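Local coordinates for protein ADP-ribosylation factor guanine nucleotide-exchange factor SEC7 (Saccharomyces cerevisiae, PDB 4OIY) that activates the small GTPase ARF1 at the trans-Golgi network as a guanine nucleotide-exchange factor, here represented by its catalytic Sec7 domain, at residues Ser13-Ile18 with Pro28-Lys33; Asp61-Gly66 with Ile71-Ala76; Asp90-Phe95 with Val135-Leu140. All coordinates share one frame; numbering follows the deposited sequence. Where two conformers were deposited one is given.

Interaction 1. Residues Ser13-Ile18 with Pro28-Lys33; sequences SECIAI and PVLIKK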
loop_
_atom_site.group_PDB
_atom_site.type_symbol
_atom_site.label_atom_id
_atom_site.label_comp_id
_atom_site.label_asym_id
_atom_site.label_seq_id
_atom_site.Cartn_x
_atom_site.Cartn_y
_atom_site.Cartn_z
ATOM N N SER A 13 10.055 17.522 -13.892
ATOM C CA SER A 13 10.041 16.291 -14.687
ATOM C C SER A 13 11.430 15.659 -14.757
ATOM O O SER A 13 11.568 14.441 -14.700
ATOM C CB SER A 13 9.480 16.550 -16.088
ATOM O OG SER A 13 8.107 16.911 -16.011
ATOM N N GLU A 14 12.463 16.489 -14.842
ATOM C CA GLU A 14 13.837 15.995 -14.780
ATOM C C GLU A 14 14.120 15.290 -13.450
ATOM O O GLU A 14 14.727 14.222 -13.441
ATOM C CB GLU A 14 14.834 17.134 -15.016
ATOM C CG GLU A 14 14.857 17.617 -16.462
ATOM C CD GLU A 14 15.711 18.859 -16.680
ATOM O OE1 GLU A 14 15.911 19.640 -15.727
ATOM O OE2 GLU A 14 16.175 19.067 -17.825
ATOM N N CYS A 15 13.660 15.872 -12.345
ATOM C CA CYS A 15 13.825 15.267 -11.013
ATOM C C CYS A 15 13.054 13.953 -10.871
ATOM O O CYS A 15 13.518 13.018 -10.212
ATOM C CB CYS A 15 13.359 16.223 -9.914
ATOM S SG CYS A 15 14.429 17.647 -9.604
ATOM N N ILE A 16 11.871 13.895 -11.474
ATOM C CA ILE A 16 11.057 12.679 -11.463
ATOM C C ILE A 16 11.775 11.572 -12.240
ATOM O O ILE A 16 11.773 10.409 -11.828
ATOM C CB ILE A 16 9.644 12.955 -12.029
ATOM C CG1 ILE A 16 8.851 13.785 -11.012
ATOM C CG2 ILE A 16 8.910 11.657 -12.364
ATOM C CD1 ILE A 16 7.546 14.342 -11.534
ATOM N N ALA A 17 12.408 11.933 -13.348
ATOM C CA ALA A 17 13.194 10.962 -14.111
ATOM C C ALA A 17 14.356 10.419 -13.281
ATOM O O ALA A 17 14.627 9.211 -13.303
ATOM C CB ALA A 17 13.703 11.580 -15.408
ATOM N N ILE A 18 15.025 11.299 -12.540
ATOM C CA ILE A 18 16.116 10.873 -11.658
ATOM C C ILE A 18 15.559 9.920 -10.603
ATOM O O ILE A 18 16.152 8.876 -10.335
ATOM C CB ILE A 18 16.824 12.073 -10.992
ATOM C CG1 ILE A 18 17.523 12.930 -12.049
ATOM C CG2 ILE A 18 17.842 11.602 -9.960
ATOM C CD1 ILE A 18 17.949 14.288 -11.541
ATOM N N PRO A 28 18.531 14.132 -2.529
ATOM C CA PRO A 28 19.415 15.296 -2.418
ATOM C C PRO A 28 19.322 16.268 -3.589
ATOM O O PRO A 28 19.693 17.425 -3.419
ATOM C CB PRO A 28 20.821 14.677 -2.370
ATOM C CG PRO A 28 20.615 13.266 -1.956
ATOM C CD PRO A 28 19.306 12.880 -2.573
ATOM N N VAL A 29 18.857 15.813 -4.755
ATOM C CA VAL A 29 18.640 16.693 -5.915
ATOM C C VAL A 29 17.346 17.500 -5.795
ATOM O O VAL A 29 17.298 18.668 -6.175
ATOM C CB VAL A 29 18.604 15.894 -7.244
ATOM C CG1 VAL A 29 18.265 16.803 -8.421
ATOM C CG2 VAL A 29 19.929 15.185 -7.484
ATOM N N LEU A 30 16.287 16.872 -5.283
ATOM C CA LEU A 30 15.022 17.561 -5.047
ATOM C C LEU A 30 15.164 18.697 -4.027
ATOM O O LEU A 30 14.533 19.739 -4.175
ATOM C CB LEU A 30 13.949 16.578 -4.568
ATOM C CG LEU A 30 13.363 15.631 -5.621
ATOM C CD1 LEU A 30 12.746 14.418 -4.941
ATOM C CD2 LEU A 30 12.332 16.348 -6.482
ATOM N N ILE A 31 15.984 18.478 -2.999
ATOM C CA ILE A 31 16.228 19.496 -1.970
ATOM C C ILE A 31 17.058 20.637 -2.567
ATOM O O ILE A 31 16.687 21.802 -2.452
ATOM C CB ILE A 31 16.939 18.906 -0.726
ATOM C CG1 ILE A 31 16.092 17.791 -0.089
ATOM C CG2 ILE A 31 17.204 19.995 0.308
ATOM C CD1 ILE A 31 16.882 16.865 0.813
ATOM N N LYS A 32 18.165 20.281 -3.219
ATOM C CA LYS A 32 19.028 21.229 -3.942
ATOM C C LYS A 32 18.206 22.170 -4.816
ATOM O O LYS A 32 18.422 23.383 -4.803
ATOM C CB LYS A 32 20.055 20.457 -4.795
ATOM C CG LYS A 32 21.027 21.304 -5.613
ATOM C CD LYS A 32 20.552 21.542 -7.039
ATOM C CE LYS A 32 21.584 22.313 -7.847
ATOM N NZ LYS A 32 20.956 23.103 -8.945
ATOM N N LYS A 33 17.255 21.606 -5.559
ATOM C CA LYS A 33 16.443 22.376 -6.500
ATOM C C LYS A 33 15.182 22.989 -5.886
ATOM O O LYS A 33 14.446 23.696 -6.571
ATOM C CB LYS A 33 16.077 21.508 -7.705
ATOM C CG LYS A 33 17.284 21.094 -8.531
ATOM C CD LYS A 33 16.944 20.050 -9.585
ATOM C CE LYS A 33 15.820 20.498 -10.509
ATOM N NZ LYS A 33 16.091 21.800 -11.183
#

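Interaction 2. Residues Asp61-Gly66 with Ile71-Ala76; sequences DYLGEG and IAIMHA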
loop_
_atom_site.group_PDB
_atom_site.type_symbol
_atom_site.label_atom_id
_atom_site.label_comp_id
_atom_site.label_asym_id
_atom_site.label_seq_id
_atom_site.Cartn_x
_atom_site.Cartn_y
_atom_site.Cartn_z
ATOM N N ASP A 61 9.580 -0.134 -4.324
ATOM C CA ASP A 61 10.901 -0.668 -4.016
ATOM C C ASP A 61 11.649 0.256 -3.052
ATOM O O ASP A 61 12.334 -0.219 -2.152
ATOM C CB ASP A 61 11.686 -0.904 -5.307
ATOM C CG ASP A 61 11.265 -2.184 -6.036
ATOM O OD1 ASP A 61 10.261 -2.817 -5.671
ATOM O OD2 ASP A 61 11.974 -2.579 -6.978
ATOM N N TYR A 62 11.486 1.565 -3.215
ATOM C CA TYR A 62 12.111 2.554 -2.343
ATOM C C TYR A 62 11.550 2.451 -0.923
ATOM O O TYR A 62 12.300 2.413 0.045
ATOM C CB TYR A 62 11.883 3.947 -2.928
ATOM C CG TYR A 62 12.441 5.106 -2.134
ATOM C CD1 TYR A 62 13.789 5.184 -1.822
ATOM C CD2 TYR A 62 11.620 6.156 -1.742
ATOM C CE1 TYR A 62 14.298 6.268 -1.133
ATOM C CE2 TYR A 62 12.120 7.241 -1.047
ATOM C CZ TYR A 62 13.458 7.283 -0.739
ATOM O OH TYR A 62 13.957 8.369 -0.058
ATOM N N LEU A 63 10.231 2.386 -0.809
ATOM C CA LEU A 63 9.588 2.252 0.493
ATOM C C LEU A 63 9.878 0.909 1.148
ATOM O O LEU A 63 9.831 0.796 2.381
ATOM C CB LEU A 63 8.072 2.414 0.357
ATOM C CG LEU A 63 7.566 3.785 -0.097
ATOM C CD1 LEU A 63 6.057 3.707 -0.239
ATOM C CD2 LEU A 63 7.990 4.889 0.857
ATOM N N GLY A 64 10.170 -0.096 0.326
ATOM C CA GLY A 64 10.393 -1.452 0.798
ATOM C C GLY A 64 11.817 -1.788 1.189
ATOM O O GLY A 64 12.049 -2.885 1.689
ATOM N N GLU A 65 12.767 -0.877 0.970
ATOM C CA GLU A 65 14.176 -1.165 1.248
ATOM C C GLU A 65 14.343 -1.574 2.709
ATOM O O GLU A 65 13.731 -0.980 3.601
ATOM C CB GLU A 65 15.073 0.049 0.960
ATOM C CG GLU A 65 15.106 0.543 -0.481
ATOM C CD GLU A 65 15.878 -0.344 -1.447
ATOM O OE1 GLU A 65 16.583 -1.280 -1.007
ATOM O OE2 GLU A 65 15.775 -0.090 -2.673
ATOM N N GLY A 66 15.170 -2.591 2.936
ATOM C CA GLY A 66 15.509 -3.058 4.278
ATOM C C GLY A 66 16.614 -2.213 4.886
ATOM O O GLY A 66 17.716 -2.704 5.148
ATOM N N ILE A 71 12.452 2.429 6.032
ATOM C CA ILE A 71 11.342 1.946 6.852
ATOM C C ILE A 71 10.607 3.137 7.477
ATOM O O ILE A 71 9.380 3.173 7.496
ATOM C CB ILE A 71 11.814 0.924 7.925
ATOM C CG1 ILE A 71 12.278 -0.373 7.246
ATOM C CG2 ILE A 71 10.693 0.623 8.916
ATOM C CD1 ILE A 71 12.969 -1.353 8.166
ATOM N N ALA A 72 11.359 4.114 7.969
ATOM C CA ALA A 72 10.779 5.321 8.559
ATOM C C ALA A 72 9.954 6.113 7.539
ATOM O O ALA A 72 8.861 6.593 7.860
ATOM C CB ALA A 72 11.872 6.185 9.172
ATOM N N ILE A 73 10.462 6.222 6.313
ATOM C CA ILE A 73 9.739 6.895 5.232
ATOM C C ILE A 73 8.453 6.133 4.924
ATOM O O ILE A 73 7.405 6.741 4.716
ATOM C CB ILE A 73 10.603 7.029 3.947
ATOM C CG1 ILE A 73 11.790 7.967 4.196
ATOM C CG2 ILE A 73 9.774 7.555 2.773
ATOM C CD1 ILE A 73 12.920 7.812 3.198
ATOM N N MET A 74 8.535 4.808 4.869
ATOM C CA MET A 74 7.352 3.996 4.607
ATOM C C MET A 74 6.312 4.177 5.710
ATOM O O MET A 74 5.129 4.263 5.427
ATOM C CB MET A 74 7.731 2.523 4.451
ATOM C CG MET A 74 6.576 1.625 4.035
ATOM S SD MET A 74 5.670 0.948 5.437
ATOM C CE MET A 74 6.790 -0.386 5.836
ATOM N N HIS A 75 6.750 4.231 6.966
ATOM C CA HIS A 75 5.803 4.450 8.053
ATOM C C HIS A 75 5.108 5.807 7.910
ATOM O O HIS A 75 3.882 5.910 8.083
ATOM C CB HIS A 75 6.487 4.295 9.400
ATOM C CG HIS A 75 6.848 2.875 9.718
ATOM N ND1 HIS A 75 7.685 2.533 10.759
ATOM C CD2 HIS A 75 6.494 1.713 9.122
ATOM C CE1 HIS A 75 7.817 1.218 10.799
ATOM N NE2 HIS A 75 7.100 0.697 9.818
ATOM N N ALA A 76 5.882 6.829 7.558
ATOM C CA ALA A 76 5.316 8.160 7.304
ATOM C C ALA A 76 4.346 8.138 6.122
ATOM O O ALA A 76 3.333 8.811 6.136
ATOM C CB ALA A 76 6.416 9.176 7.044
#

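Interaction 3. Residues Asp90-Phe95 with Val135-Leu140; sequences DALRSF and VLSYSL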
loop_
_atom_site.group_PDB
_atom_site.type_symbol
_atom_site.label_atom_id
_atom_site.label_comp_id
_atom_site.label_asym_id
_atom_site.label_seq_id
_atom_site.Cartn_x
_atom_site.Cartn_y
_atom_site.Cartn_z
ATOM N N ASP A 90 -11.889 -0.906 1.188
ATOM C CA ASP A 90 -11.692 0.415 0.612
ATOM C C ASP A 90 -10.358 1.013 1.037
ATOM O O ASP A 90 -9.669 1.645 0.236
ATOM C CB ASP A 90 -12.876 1.325 0.932
ATOM C CG ASP A 90 -14.065 1.075 -0.005
ATOM O OD1 ASP A 90 -13.866 0.508 -1.104
ATOM O OD2 ASP A 90 -15.188 1.443 0.354
ATOM N N ALA A 91 -9.971 0.767 2.284
ATOM C CA ALA A 91 -8.661 1.201 2.769
ATOM C C ALA A 91 -7.531 0.505 2.024
ATOM O O ALA A 91 -6.609 1.154 1.559
ATOM C CB ALA A 91 -8.537 0.963 4.265
ATOM N N LEU A 92 -7.638 -0.812 1.882
ATOM C CA LEU A 92 -6.645 -1.587 1.135
ATOM C C LEU A 92 -6.544 -1.139 -0.329
ATOM O O LEU A 92 -5.444 -1.077 -0.894
ATOM C CB LEU A 92 -7.003 -3.068 1.189
ATOM C CG LEU A 92 -5.920 -4.091 0.866
ATOM C CD1 LEU A 92 -4.779 -3.976 1.859
ATOM C CD2 LEU A 92 -6.534 -5.477 0.896
ATOM N N ARG A 93 -7.685 -0.837 -0.953
ATOM C CA ARG A 93 -7.690 -0.406 -2.351
ATOM C C ARG A 93 -6.943 0.917 -2.489
ATOM O O ARG A 93 -6.087 1.071 -3.366
ATOM C CB ARG A 93 -9.118 -0.277 -2.919
ATOM C CG ARG A 93 -9.098 -0.049 -4.432
ATOM C CD ARG A 93 -10.442 -0.061 -5.151
ATOM N NE ARG A 93 -11.252 -1.273 -4.971
ATOM C CZ ARG A 93 -12.208 -1.413 -4.056
ATOM N NH1 ARG A 93 -12.473 -0.435 -3.197
ATOM N NH2 ARG A 93 -12.894 -2.543 -3.984
ATOM N N SER A 94 -7.254 1.864 -1.611
ATOM C CA SER A 94 -6.588 3.160 -1.609
ATOM C C SER A 94 -5.078 2.997 -1.431
ATOM O O SER A 94 -4.284 3.587 -2.156
ATOM C CB SER A 94 -7.154 4.045 -0.500
ATOM O OG SER A 94 -6.403 5.239 -0.367
ATOM N N PHE A 95 -4.700 2.154 -0.480
ATOM C CA PHE A 95 -3.300 1.930 -0.151
ATOM C C PHE A 95 -2.535 1.222 -1.281
ATOM O O PHE A 95 -1.514 1.720 -1.758
ATOM C CB PHE A 95 -3.231 1.112 1.141
ATOM C CG PHE A 95 -1.839 0.903 1.666
ATOM C CD1 PHE A 95 -1.014 1.980 1.939
ATOM C CD2 PHE A 95 -1.374 -0.378 1.934
ATOM C CE1 PHE A 95 0.269 1.782 2.431
ATOM C CE2 PHE A 95 -0.102 -0.585 2.434
ATOM C CZ PHE A 95 0.723 0.499 2.686
ATOM N N VAL A 135 -3.857 -10.173 9.064
ATOM C CA VAL A 135 -4.074 -11.435 8.354
ATOM C C VAL A 135 -5.205 -11.347 7.340
ATOM O O VAL A 135 -5.141 -11.957 6.269
ATOM C CB VAL A 135 -4.290 -12.645 9.290
ATOM C CG1 VAL A 135 -3.085 -12.838 10.199
ATOM C CG2 VAL A 135 -5.585 -12.522 10.077
ATOM N N LEU A 136 -6.243 -10.580 7.670
ATOM C CA LEU A 136 -7.365 -10.412 6.759
ATOM C C LEU A 136 -6.912 -9.741 5.469
ATOM O O LEU A 136 -7.397 -10.078 4.396
ATOM C CB LEU A 136 -8.479 -9.606 7.427
ATOM C CG LEU A 136 -9.750 -9.367 6.606
ATOM C CD1 LEU A 136 -10.321 -10.680 6.097
ATOM C CD2 LEU A 136 -10.778 -8.629 7.446
ATOM N N SER A 137 -5.962 -8.811 5.576
ATOM C CA SER A 137 -5.459 -8.106 4.400
ATOM C C SER A 137 -4.821 -9.061 3.391
ATOM O O SER A 137 -5.015 -8.915 2.198
ATOM C CB SER A 137 -4.474 -7.013 4.805
ATOM O OG SER A 137 -5.139 -6.018 5.551
ATOM N N TYR A 138 -4.069 -10.055 3.866
ATOM C CA TYR A 138 -3.502 -11.054 2.951
ATOM C C TYR A 138 -4.573 -11.902 2.279
ATOM O O TYR A 138 -4.482 -12.215 1.099
ATOM C CB TYR A 138 -2.512 -11.983 3.663
ATOM C CG TYR A 138 -1.223 -11.292 3.987
ATOM C CD1 TYR A 138 -0.183 -11.257 3.066
ATOM C CD2 TYR A 138 -1.052 -10.646 5.198
ATOM C CE1 TYR A 138 0.998 -10.597 3.355
ATOM C CE2 TYR A 138 0.121 -10.001 5.500
ATOM C CZ TYR A 138 1.144 -9.978 4.573
ATOM O OH TYR A 138 2.307 -9.321 4.876
ATOM N N SER A 139 -5.606 -12.253 3.040
ATOM C CA SER A 139 -6.698 -13.036 2.485
ATOM C C SER A 139 -7.438 -12.241 1.412
ATOM O O SER A 139 -7.869 -12.800 0.405
ATOM C CB SER A 139 -7.652 -13.469 3.595
ATOM O OG SER A 139 -8.690 -14.263 3.081
ATOM N N LEU A 140 -7.572 -10.936 1.631
ATOM C CA LEU A 140 -8.234 -10.062 0.676
ATOM C C LEU A 140 -7.394 -9.889 -0.579
ATOM O O LEU A 140 -7.939 -9.859 -1.675
ATOM C CB LEU A 140 -8.547 -8.701 1.300
ATOM C CG LEU A 140 -9.639 -8.720 2.374
ATOM C CD1 LEU A 140 -9.657 -7.430 3.171
ATOM C CD2 LEU A 140 -10.998 -8.998 1.747
#

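Interaction 1. Residues Ser13-Ile18 with Pro28-Lys33
With chi1 at -72°, C15 carries its SG beside its own backbone N and opposite the carbonyl carbon, which sends the sulfur out toward helix 23-32. K33 meets it with a chain bent at its third and fourth torsions, so that methylenes rather than the amine reach the thiol: SG of C15 lies 3.3 Å from CE of K33 and 3.5 Å from CD of K33. C15 also packs on two aliphatic residues. Its CB touches CD2 of L30 at 3.6 Å, the delta methyl reaching in from a side chain whose first bond does not aim at the partner helix, and its SG rests 4.1 Å from CG1 of V29. That same valine methyl meets CD1 of I18 tip to tip at 4.0 Å, one turn further along helix 11-21. F35, in the loop that follows, touches both C15 and L30.

No hydrogen bond crosses between the segments. The amine of K33 and the carboxylate of E14 have opposite charges, but NZ of K33 and OE1 of E14 are 5.0 Å apart, which leaves at most a long-range attraction.

The short axes run at 164° and 10.2 Å apart, the geometry of an antiparallel helical hairpin. This hairpin pairs helices 11-21 and 23-32 at the N-terminal end of the all-helical Sec7 domain, and Y62 of helix 56-64 touches helix 23-32 at P23 and I27.

Interaction 2. Residues Asp61-Gly66 with Ile71-Ala76
L63 and M74 meet at the short connection between two consecutive helices, 56-64 and 68-79, of the all-helical Sec7 domain. Their CA atoms, 5.0 Å apart, form the closest backbone pair of the two segments; this closeness brings the carbonyl of L63 and the CB and CG of M74 into contact, while Y62 reaches I73 with its far end.

Apolar packing accounts for most of it. CD2 of L63 lies 3.7 Å from CG2 of I73, the two side chains crossing at about a right angle, while CB of L63 meets CG of M74 at 4.0 Å. M74 starts toward the opposite segment and then turns off: its chain bends at chi2 (-90°) and again at chi3 (-81°), so CB and CG do the touching and the thioether end leads elsewhere. F111 of helix 105-122 covers both L63 and M74, and L48 of helix 41-50 also packs on L63.

The aromatic contribution comes from Y62. Its ring is carried by a chi1 of 179°, which sets CG opposite the backbone N and lets the phenol end swing over to I73. The side chains cross nearly perpendicularly, and CD1 of I73 approaches the ring obliquely, 4.0 Å from CZ of Y62. I44 of helix 41-50 touches both residues.

Polar atoms meet carbon here, and no hydrogen bond joins the segments. O of E65 lies 4.0 Å from CG1 of I71. Closer in, the carbonyl O of L63 sits 3.4 Å from CB of M74, and the hydroxyl OH of Y62 comes within 3.5 Å of the I73 methyl CD1.

Interaction 3. Residues Asp90-Phe95 with Val135-Leu140
L92 lays its CD2 methyl over the base of L140, 3.8 Å from CB of L140, with the two side chains passing at an oblique angle. The same methyl reaches the backbone as well: CD2 of L92 is 4.0 Å from the carbonyl O of S137, and it therefore sits between two residues about one turn apart on helix 130-148. The rotamer explains this reach. A chi1 of -161° places CG of L92 opposite its backbone N, and chi2 of 62° turns the isopropyl end so that CD2 faces L140 and CD1 the S137 side chain. The latter approach is loose: in the conformer given, CD1 of L92 lies 4.2 Å from OG of S137, and that hydroxyl is hydrogen-bonded within its own helix, to the carbonyl O of A133.

Both segments are helical throughout, and the nearest CA pair, L92 with S137, is 7.4 Å apart. In the all-helical Sec7 domain this joins helix 88-96 to the long helix 130-148, although 39 residues separate the segments in sequence. No hydrogen bond crosses between them, and the 116 Å² they bury against each other rests largely on the single leucine L92.

Other helices pack on the same residues: M112 of helix 105-122 on L92, F115 of that helix on S137, and I186 of helix 176-188 on L140. Helix 88-96 itself adds to the contact from just before the segment and within its first turn, since I88 touches both S137 and L140, and V89 touches L140.

All three interactions join helices without a hydrogen bond across, but they differ in depth and sequence span. Interaction 1 is partly buried and farthest from the chain centre, about 24 Å between centres; there a lysine chain joins the apolar packing. Interactions 2 and 3 are buried, with centres about 11 and 9 Å from that of the chain. Interaction 2 covers the most surface, 281 Å² against 231 and 116 Å², and, like interaction 1, pairs successive helices, whereas interaction 3 brings together distant ones. No helix is shared, yet helix 105-122 packs against both interactions 2 and 3, and Y62 of interaction 2 touches helix 23-32 of interaction 1.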